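Local coordinates for glutamate--tRNA ligase (Elizabethkingia anophelis, PDB 6B1Z), which catalyses the ATP-dependent attachment of glutamate to its cognate tRNA, as a class I aminoacyl-tRNA synthetase, at residues 70-74 and 302-308; 278-284 and 294-300; 413-418 and 502-506. The contacts are given in a common frame with arbitrary orientation. Numbering follows the deposited sequence.

How the interactions relate
Interactions 1 and 2 are neighbours in the class I catalytic part of the chain, their centres about 12 Å apart, and they share one apolar cluster. The 294-300 segment runs on almost directly into 302-308, with Y302 N 3.0 Å from Y297 O, a probable hydrogen bond. Y297 CG lies 3.5 Å from F307 CE1, and R298 CB lies 3.5 Å from W72 CZ2, so W72 and F307 of interaction 1 pack against the turn built in interaction 2. Interaction 3 belongs to the anticodon-binding part, with its centre about 42 Å from that of interaction 1 and about 38 Å from that of interaction 2, a separation that reflects the elongated enzyme.

Interaction 1 of 3, residues 70-74 and 302-308; sequences LEWIG and YLPEAFI
Two helix ends meet in the class I catalytic region: the C-terminus of helix 62-73 packs against the N-terminus of helix 304-312 in an apolar contact burying 321 Å². Residues 70-73 are helical; G74 (phi/psi 95/35°) is the C-prime residue of a Schellman motif, with M75 N bonded to L70 O and G74 N weakly to E71 O (3.2 Å); G74 N also bonds L70 O (2.9 Å). The closest CA atoms are I73 and P304, 5.4 Å apart. Y302 and L303 are extended; Y302 O sits at the edge of the W72 indole, 3.4 Å from CZ2. The O of L303, the N-cap residue, accepts F307 N at 2.8 Å. P304, the first helical residue, lays its CB over the five-membered ring of W72 (t, chi2 60°), a CH-pi contact 3.9 Å from the centroid; this CB is 3.5 Å from W72 O. One turn on, F307 (t) meets the indole obliquely, planes at 35°, CD2 3.7 Å from W72 CZ3, while I73 CD1 reaches the ring edge, 4.0 Å from F307 CE2. Helix 26-41 packs on F307 and I308 through V29. I308 (t, p) completes the contact with CG1 3.5 Å from I73 CG2.

Interaction 2 of 3, residues 278-284 and 294-300; sequences FPVFPLN and SAGYREE
Y297 (m, chi2 86°) lies flat against P279, whose C-gamma-endo ring places CG 3.5 Å from the Y297 ring centroid, 6° off the normal, in CH-pi contact. Water 1 joins Y297 OH (2.7 Å) to P279 O (2.6 Å). F281 (m) sets CD2 3.6 Å from S294 OG (t), and water 2 links that OG (2.7 Å) with V280 N (3.1 Å) and A295 O (2.6 Å). The segments lead into and out of a catalytic-region beta-hairpin (strands 285-286 and 293-294, the latter ending at S294). G296 CA comes 3.9 Å from L283 CA, where a CB would clash; Y297 N donates to F281 O (3.0 Å) and R298 N to P282 O (2.9 Å), as 297-299 turn helically. N284 (m) accepts G296 N at OD1, 3.0 Å, while its N donates to OE2 of E299 (m, p), also 3.0 Å. R298 (t, t, p) covers L283 CD2 with its guanidinium, 3.6 Å from CZ; NH2 bridges E299 OE2 at 3.0 Å and NH1 pairs with E68.

Interaction 3 of 3, residues 413-418 and 502-506; sequences HAPESF and RINKA
Residues 413-418 form an irregular, largely extended loop; H413 to P415 have psi between 135 and 150°, E416 (phi/psi -96/-35°) introduces a bend, and S417 and F418 are extended again. Facing them, 502-506 is one turn of helix 487-507, with A506 N bonded to R502 O at 2.9 Å. The CA atoms of A414 and R502 are 6.7 Å apart, those of E416 and K505 8.9 Å, and those of F418 and A506 8.3 Å, so the loop follows the helix side by side. The R502 and K505 side chains reach loop backbone atoms across the gap.

R502 (m, t, t) stretches beneath the start of the loop. Its CD packs 3.7 Å from P415 CD, its NE lies 3.6 Å from A414 CA, and the guanidinium face is overlaid by A414 CA and H413 O. The charged group is satisfied by other partners: NE pairs with E498, and NH1 donates to L478 O and F410 O. In the mostly helical anticodon-binding region, this contact seats the loop leading to helix 420-425 on the C-terminal helix. K505 (t, p, t, t) reaches across to the loop backbone, CE 4.0 Å from P415 O and NZ 3.5 Å from E416 O. F418 (m, chi2 -82°) has its CA-to-CB bond directed toward the helix; K505 CG lies at the ring edge, 4.3 Å from F418 CZ, and the same CZ touches A506 CB at 3.7 Å.

Interaction 1 of 3, residues 70-74 and 302-308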
loop_
_atom_site.group_PDB
_atom_site.type_symbol
_atom_site.label_atom_id
_atom_site.label_comp_id
_atom_site.label_asym_id
_atom_site.label_seq_id
_atom_site.Cartn_x
_atom_site.Cartn_y
_atom_site.Cartn_z
ATOM N N LEU A 70 5.680 2.490 -7.665
ATOM C CA LEU A 70 4.788 2.763 -8.784
ATOM C C LEU A 70 5.123 1.882 -9.981
ATOM O O LEU A 70 4.216 1.397 -10.668
ATOM C CB LEU A 70 4.865 4.243 -9.169
ATOM C CG LEU A 70 4.403 5.261 -8.132
ATOM C CD1 LEU A 70 4.654 6.662 -8.677
ATOM C CD2 LEU A 70 2.920 5.044 -7.817
ATOM N N GLU A 71 6.421 1.651 -10.236
ATOM C CA GLU A 71 6.826 0.770 -11.333
ATOM C C GLU A 71 6.389 -0.670 -11.077
ATOM O O GLU A 71 5.937 -1.363 -12.002
ATOM C CB GLU A 71 8.344 0.873 -11.544
ATOM C CG GLU A 71 8.770 2.231 -12.156
ATOM C CD GLU A 71 10.264 2.553 -12.020
ATOM O OE1 GLU A 71 11.012 1.741 -11.441
ATOM O OE2 GLU A 71 10.690 3.633 -12.496
ATOM N N TRP A 72 6.512 -1.138 -9.829
ATOM C CA TRP A 72 6.108 -2.502 -9.497
ATOM C C TRP A 72 4.626 -2.721 -9.772
ATOM O O TRP A 72 4.232 -3.765 -10.314
ATOM C CB TRP A 72 6.437 -2.796 -8.021
ATOM C CG TRP A 72 5.981 -4.161 -7.547
ATOM C CD1 TRP A 72 6.374 -5.370 -8.046
ATOM C CD2 TRP A 72 5.071 -4.453 -6.471
ATOM N NE1 TRP A 72 5.759 -6.392 -7.366
ATOM C CE2 TRP A 72 4.950 -5.855 -6.398
ATOM C CE3 TRP A 72 4.339 -3.661 -5.577
ATOM C CZ2 TRP A 72 4.139 -6.490 -5.462
ATOM C CZ3 TRP A 72 3.520 -4.299 -4.644
ATOM C CH2 TRP A 72 3.428 -5.698 -4.601
ATOM N N ILE A 73 3.792 -1.740 -9.411
ATOM C CA ILE A 73 2.349 -1.836 -9.597
ATOM C C ILE A 73 1.932 -1.565 -11.041
ATOM O O ILE A 73 0.875 -2.038 -11.478
ATOM C CB ILE A 73 1.658 -0.875 -8.619
ATOM C CG1 ILE A 73 1.953 -1.288 -7.174
ATOM C CG2 ILE A 73 0.169 -0.824 -8.873
ATOM C CD1 ILE A 73 1.738 -0.160 -6.178
ATOM N N GLY A 74 2.742 -0.840 -11.803
ATOM C CA GLY A 74 2.419 -0.554 -13.187
ATOM C C GLY A 74 1.722 0.773 -13.418
ATOM O O GLY A 74 0.876 0.871 -14.316
ATOM N N TYR A 302 3.056 -11.128 -2.315
ATOM C CA TYR A 302 1.817 -10.642 -2.916
ATOM C C TYR A 302 2.069 -10.281 -4.372
ATOM O O TYR A 302 3.057 -9.617 -4.697
ATOM C CB TYR A 302 1.259 -9.435 -2.146
ATOM C CG TYR A 302 0.644 -9.803 -0.811
ATOM C CD1 TYR A 302 1.432 -9.942 0.328
ATOM C CD2 TYR A 302 -0.734 -10.006 -0.689
ATOM C CE1 TYR A 302 0.880 -10.266 1.553
ATOM C CE2 TYR A 302 -1.300 -10.338 0.551
ATOM C CZ TYR A 302 -0.488 -10.476 1.651
ATOM O OH TYR A 302 -1.034 -10.808 2.876
ATOM N N LEU A 303 1.216 -10.782 -5.259
ATOM C CA LEU A 303 1.353 -10.499 -6.675
ATOM C C LEU A 303 0.862 -9.076 -6.928
ATOM O O LEU A 303 -0.145 -8.673 -6.353
ATOM C CB LEU A 303 0.533 -11.499 -7.493
ATOM C CG LEU A 303 0.886 -12.967 -7.230
ATOM C CD1 LEU A 303 -0.177 -13.874 -7.833
ATOM C CD2 LEU A 303 2.266 -13.284 -7.785
ATOM N N PRO A 304 1.579 -8.271 -7.721
ATOM C CA PRO A 304 1.182 -6.858 -7.843
ATOM C C PRO A 304 -0.220 -6.666 -8.398
ATOM O O PRO A 304 -0.923 -5.736 -7.975
ATOM C CB PRO A 304 2.255 -6.263 -8.767
ATOM C CG PRO A 304 2.859 -7.456 -9.501
ATOM C CD PRO A 304 2.794 -8.589 -8.497
ATOM N N GLU A 305 -0.660 -7.524 -9.321
ATOM C CA GLU A 305 -2.013 -7.418 -9.850
ATOM C C GLU A 305 -3.052 -7.690 -8.775
ATOM O O GLU A 305 -4.120 -7.065 -8.766
ATOM C CB GLU A 305 -2.202 -8.393 -11.004
ATOM C CG GLU A 305 -1.254 -8.149 -12.171
ATOM C CD GLU A 305 0.110 -8.824 -12.008
ATOM O OE1 GLU A 305 0.389 -9.480 -10.962
ATOM O OE2 GLU A 305 0.913 -8.701 -12.964
ATOM N N ALA A 306 -2.759 -8.635 -7.872
ATOM C CA ALA A 306 -3.684 -8.928 -6.778
ATOM C C ALA A 306 -3.655 -7.826 -5.736
ATOM O O ALA A 306 -4.707 -7.419 -5.225
ATOM C CB ALA A 306 -3.326 -10.267 -6.139
ATOM N N PHE A 307 -2.456 -7.340 -5.418
ATOM C CA PHE A 307 -2.299 -6.240 -4.476
ATOM C C PHE A 307 -3.096 -5.010 -4.904
ATOM O O PHE A 307 -3.850 -4.443 -4.102
ATOM C CB PHE A 307 -0.816 -5.904 -4.344
ATOM C CG PHE A 307 -0.542 -4.697 -3.476
ATOM C CD1 PHE A 307 -0.807 -4.737 -2.117
ATOM C CD2 PHE A 307 -0.002 -3.544 -4.033
ATOM C CE1 PHE A 307 -0.548 -3.624 -1.312
ATOM C CE2 PHE A 307 0.265 -2.424 -3.251
ATOM C CZ PHE A 307 -0.000 -2.469 -1.891
ATOM N N ILE A 308 -2.934 -4.574 -6.160
ATOM C CA ILE A 308 -3.587 -3.329 -6.556
ATOM C C ILE A 308 -5.093 -3.528 -6.749
ATOM O O ILE A 308 -5.878 -2.602 -6.502
ATOM C CB ILE A 308 -2.875 -2.731 -7.788
ATOM C CG1 ILE A 308 -3.172 -1.227 -7.867
ATOM C CG2 ILE A 308 -3.235 -3.498 -9.071
ATOM C CD1 ILE A 308 -2.651 -0.445 -6.649
#

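Interaction 2 of 3, residues 278-284 and 294-300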
loop_
_atom_site.group_PDB
_atom_site.type_symbol
_atom_site.label_atom_id
_atom_site.label_comp_id
_atom_site.label_asym_id
_atom_site.label_seq_id
_atom_site.Cartn_x
_atom_site.Cartn_y
_atom_site.Cartn_z
ATOM N N PHE A 278 0.373 -8.762 8.837
ATOM C CA PHE A 278 0.346 -8.419 7.427
ATOM C C PHE A 278 1.241 -7.208 7.214
ATOM O O PHE A 278 1.506 -6.446 8.152
ATOM C CB PHE A 278 -1.078 -8.151 6.899
ATOM C CG PHE A 278 -1.832 -7.079 7.647
ATOM C CD1 PHE A 278 -1.664 -5.735 7.327
ATOM C CD2 PHE A 278 -2.750 -7.417 8.630
ATOM C CE1 PHE A 278 -2.368 -4.751 8.008
ATOM C CE2 PHE A 278 -3.458 -6.441 9.310
ATOM C CZ PHE A 278 -3.265 -5.101 8.997
ATOM N N PRO A 279 1.750 -7.022 6.002
ATOM C CA PRO A 279 2.652 -5.901 5.750
ATOM C C PRO A 279 1.880 -4.595 5.647
ATOM O O PRO A 279 0.657 -4.559 5.475
ATOM C CB PRO A 279 3.325 -6.269 4.420
ATOM C CG PRO A 279 2.401 -7.218 3.762
ATOM C CD PRO A 279 1.607 -7.908 4.832
ATOM N N VAL A 280 2.622 -3.504 5.782
ATOM C CA VAL A 280 2.021 -2.182 5.695
ATOM C C VAL A 280 2.594 -1.338 4.567
ATOM O O VAL A 280 1.954 -0.346 4.177
ATOM C CB VAL A 280 2.135 -1.432 7.038
ATOM C CG1 VAL A 280 1.253 -2.107 8.083
ATOM C CG2 VAL A 280 3.582 -1.370 7.500
ATOM N N PHE A 281 3.739 -1.703 4.000
ATOM C CA PHE A 281 4.335 -0.955 2.899
ATOM C C PHE A 281 4.402 -1.831 1.652
ATOM O O PHE A 281 4.531 -3.054 1.770
ATOM C CB PHE A 281 5.748 -0.494 3.284
ATOM C CG PHE A 281 5.812 0.198 4.622
ATOM C CD1 PHE A 281 4.919 1.212 4.943
ATOM C CD2 PHE A 281 6.754 -0.189 5.563
ATOM C CE1 PHE A 281 4.982 1.849 6.179
ATOM C CE2 PHE A 281 6.822 0.442 6.803
ATOM C CZ PHE A 281 5.932 1.458 7.105
ATOM N N PRO A 282 4.319 -1.252 0.444
ATOM C CA PRO A 282 4.399 -2.105 -0.760
ATOM C C PRO A 282 5.732 -2.819 -0.907
ATOM O O PRO A 282 5.761 -3.977 -1.348
ATOM C CB PRO A 282 4.136 -1.116 -1.912
ATOM C CG PRO A 282 4.514 0.241 -1.344
ATOM C CD PRO A 282 4.097 0.168 0.108
ATOM N N LEU A 283 6.838 -2.164 -0.537
ATOM C CA LEU A 283 8.184 -2.698 -0.685
ATOM C C LEU A 283 8.895 -2.648 0.657
ATOM O O LEU A 283 8.536 -1.868 1.545
ATOM C CB LEU A 283 8.999 -1.894 -1.713
ATOM C CG LEU A 283 8.308 -1.429 -2.988
ATOM C CD1 LEU A 283 9.258 -0.560 -3.819
ATOM C CD2 LEU A 283 7.840 -2.611 -3.810
ATOM N N ASN A 284 9.938 -3.475 0.779
ATOM C CA ASN A 284 10.818 -3.438 1.941
ATOM C C ASN A 284 11.238 -2.011 2.270
ATOM O O ASN A 284 11.640 -1.254 1.382
ATOM C CB ASN A 284 12.073 -4.266 1.668
ATOM C CG ASN A 284 11.909 -5.727 2.012
ATOM O OD1 ASN A 284 10.800 -6.231 2.135
ATOM N ND2 ASN A 284 13.030 -6.419 2.166
ATOM N N SER A 294 11.053 -3.444 7.630
ATOM C CA SER A 294 9.671 -3.887 7.487
ATOM C C SER A 294 9.509 -4.540 6.114
ATOM O O SER A 294 9.759 -3.901 5.084
ATOM C CB SER A 294 8.714 -2.706 7.654
ATOM O OG SER A 294 7.360 -3.102 7.514
ATOM N N ALA A 295 9.099 -5.811 6.095
ATOM C CA ALA A 295 8.970 -6.539 4.838
ATOM C C ALA A 295 7.751 -6.046 4.067
ATOM O O ALA A 295 6.664 -5.898 4.631
ATOM C CB ALA A 295 8.861 -8.043 5.101
ATOM N N GLY A 296 7.933 -5.778 2.780
ATOM C CA GLY A 296 6.846 -5.255 1.980
ATOM C C GLY A 296 5.916 -6.342 1.444
ATOM O O GLY A 296 6.218 -7.539 1.474
ATOM N N TYR A 297 4.760 -5.892 0.945
ATOM C CA TYR A 297 3.855 -6.788 0.227
ATOM C C TYR A 297 4.594 -7.561 -0.858
ATOM O O TYR A 297 4.421 -8.780 -1.003
ATOM C CB TYR A 297 2.696 -6.001 -0.394
ATOM C CG TYR A 297 1.558 -5.685 0.565
ATOM C CD1 TYR A 297 1.594 -4.557 1.376
ATOM C CD2 TYR A 297 0.446 -6.518 0.637
ATOM C CE1 TYR A 297 0.546 -4.261 2.239
ATOM C CE2 TYR A 297 -0.598 -6.230 1.491
ATOM C CZ TYR A 297 -0.530 -5.115 2.300
ATOM O OH TYR A 297 -1.572 -4.822 3.151
ATOM N N ARG A 298 5.434 -6.865 -1.635
ATOM C CA ARG A 298 6.135 -7.529 -2.732
ATOM C C ARG A 298 7.000 -8.677 -2.219
ATOM O O ARG A 298 6.923 -9.805 -2.722
ATOM C CB ARG A 298 6.984 -6.518 -3.510
ATOM C CG ARG A 298 7.788 -7.167 -4.650
ATOM C CD ARG A 298 8.724 -6.173 -5.329
ATOM N NE ARG A 298 9.697 -5.635 -4.382
ATOM C CZ ARG A 298 10.590 -4.698 -4.686
ATOM N NH1 ARG A 298 10.641 -4.217 -5.922
ATOM N NH2 ARG A 298 11.421 -4.244 -3.760
ATOM N N GLU A 299 7.809 -8.416 -1.200
ATOM C CA GLU A 299 8.735 -9.426 -0.713
ATOM C C GLU A 299 8.024 -10.535 0.053
ATOM O O GLU A 299 8.555 -11.652 0.127
ATOM C CB GLU A 299 9.798 -8.763 0.156
ATOM C CG GLU A 299 10.747 -7.843 -0.632
ATOM C CD GLU A 299 10.244 -6.402 -0.769
ATOM O OE1 GLU A 299 9.044 -6.136 -0.544
ATOM O OE2 GLU A 299 11.077 -5.516 -1.076
ATOM N N GLU A 300 6.837 -10.258 0.599
ATOM C CA GLU A 300 6.032 -11.285 1.251
ATOM C C GLU A 300 5.286 -12.160 0.254
ATOM O O GLU A 300 4.584 -13.087 0.672
ATOM C CB GLU A 300 5.031 -10.642 2.222
ATOM C CG GLU A 300 5.685 -10.094 3.487
ATOM C CD GLU A 300 6.343 -11.183 4.322
ATOM O OE1 GLU A 300 5.696 -12.219 4.564
ATOM O OE2 GLU A 300 7.513 -11.012 4.720
HETATM O O HOH W 1 -1.238 -2.846 4.955
HETATM O O HOH W 2 5.663 -3.651 5.472
#

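Interaction 3 of 3, residues 413-418 and 502-506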
loop_
_atom_site.group_PDB
_atom_site.type_symbol
_atom_site.label_atom_id
_atom_site.label_comp_id
_atom_site.label_asym_id
_atom_site.label_seq_id
_atom_site.Cartn_x
_atom_site.Cartn_y
_atom_site.Cartn_z
ATOM N N HIS A 413 11.282 -34.632 1.171
ATOM C CA HIS A 413 11.824 -35.190 2.409
ATOM C C HIS A 413 10.943 -36.336 2.879
ATOM O O HIS A 413 9.716 -36.207 2.900
ATOM C CB HIS A 413 11.902 -34.125 3.512
ATOM C CG HIS A 413 12.532 -32.839 3.076
ATOM N ND1 HIS A 413 13.883 -32.716 2.833
ATOM C CD2 HIS A 413 11.996 -31.615 2.852
ATOM C CE1 HIS A 413 14.153 -31.473 2.476
ATOM N NE2 HIS A 413 13.024 -30.785 2.477
ATOM N N ALA A 414 11.570 -37.452 3.280
ATOM C CA ALA A 414 10.807 -38.565 3.821
ATOM C C ALA A 414 10.346 -38.262 5.245
ATOM O O ALA A 414 11.009 -37.523 5.979
ATOM C CB ALA A 414 11.649 -39.839 3.817
ATOM N N PRO A 415 9.209 -38.819 5.665
ATOM C CA PRO A 415 8.785 -38.643 7.057
ATOM C C PRO A 415 9.721 -39.375 8.007
ATOM O O PRO A 415 10.163 -40.495 7.735
ATOM C CB PRO A 415 7.374 -39.248 7.088
ATOM C CG PRO A 415 6.994 -39.477 5.647
ATOM C CD PRO A 415 8.273 -39.664 4.906
ATOM N N GLU A 416 10.023 -38.727 9.130
ATOM C CA GLU A 416 10.851 -39.337 10.163
ATOM C C GLU A 416 10.016 -39.990 11.259
ATOM O O GLU A 416 10.406 -41.033 11.795
ATOM C CB GLU A 416 11.792 -38.288 10.760
ATOM C CG GLU A 416 12.814 -37.767 9.763
ATOM C CD GLU A 416 13.535 -36.527 10.248
ATOM O OE1 GLU A 416 13.280 -36.095 11.392
ATOM O OE2 GLU A 416 14.356 -35.983 9.480
ATOM N N SER A 417 8.872 -39.401 11.591
ATOM C CA SER A 417 7.911 -39.959 12.535
ATOM C C SER A 417 6.559 -40.125 11.848
ATOM O O SER A 417 6.411 -39.889 10.646
ATOM C CB SER A 417 7.785 -39.070 13.774
ATOM O OG SER A 417 7.436 -37.745 13.413
ATOM N N PHE A 418 5.563 -40.539 12.627
ATOM C CA PHE A 418 4.205 -40.689 12.125
ATOM C C PHE A 418 3.227 -40.212 13.184
ATOM O O PHE A 418 3.320 -40.620 14.346
ATOM C CB PHE A 418 3.905 -42.144 11.743
ATOM C CG PHE A 418 4.835 -42.709 10.707
ATOM C CD1 PHE A 418 4.633 -42.454 9.360
ATOM C CD2 PHE A 418 5.905 -43.507 11.078
ATOM C CE1 PHE A 418 5.484 -42.980 8.400
ATOM C CE2 PHE A 418 6.758 -44.038 10.126
ATOM C CZ PHE A 418 6.548 -43.773 8.784
ATOM N N ARG A 502 9.872 -45.444 1.671
ATOM C CA ARG A 502 9.002 -44.914 2.718
ATOM C C ARG A 502 8.021 -45.967 3.215
ATOM O O ARG A 502 7.692 -46.001 4.407
ATOM C CB ARG A 502 8.251 -43.684 2.212
ATOM C CG ARG A 502 9.155 -42.511 1.922
ATOM C CD ARG A 502 8.355 -41.278 1.548
ATOM N NE ARG A 502 9.236 -40.257 0.998
ATOM C CZ ARG A 502 8.854 -39.023 0.690
ATOM N NH1 ARG A 502 7.597 -38.647 0.886
ATOM N NH2 ARG A 502 9.738 -38.167 0.186
ATOM N N ILE A 503 7.530 -46.823 2.316
ATOM C CA ILE A 503 6.604 -47.876 2.727
ATOM C C ILE A 503 7.301 -48.840 3.679
ATOM O O ILE A 503 6.777 -49.173 4.748
ATOM C CB ILE A 503 6.043 -48.612 1.497
ATOM C CG1 ILE A 503 5.099 -47.713 0.700
ATOM C CG2 ILE A 503 5.334 -49.899 1.916
ATOM C CD1 ILE A 503 4.730 -48.297 -0.649
ATOM N N ASN A 504 8.504 -49.288 3.307
ATOM C CA ASN A 504 9.250 -50.213 4.159
ATOM C C ASN A 504 9.614 -49.563 5.487
ATOM O O ASN A 504 9.618 -50.226 6.530
ATOM C CB ASN A 504 10.507 -50.699 3.436
ATOM C CG ASN A 504 10.194 -51.643 2.289
ATOM O OD1 ASN A 504 9.266 -52.449 2.367
ATOM N ND2 ASN A 504 10.967 -51.545 1.214
ATOM N N LYS A 505 9.920 -48.263 5.467
ATOM C CA LYS A 505 10.189 -47.546 6.707
ATOM C C LYS A 505 8.955 -47.524 7.602
ATOM O O LYS A 505 9.058 -47.699 8.823
ATOM C CB LYS A 505 10.667 -46.128 6.385
ATOM C CG LYS A 505 10.366 -45.079 7.446
ATOM C CD LYS A 505 11.350 -45.124 8.601
ATOM C CE LYS A 505 11.119 -43.952 9.545
ATOM N NZ LYS A 505 12.076 -43.945 10.683
ATOM N N ALA A 506 7.773 -47.333 7.009
ATOM C CA ALA A 506 6.544 -47.336 7.796
ATOM C C ALA A 506 6.206 -48.740 8.287
ATOM O O ALA A 506 5.694 -48.903 9.401
ATOM C CB ALA A 506 5.391 -46.759 6.975
#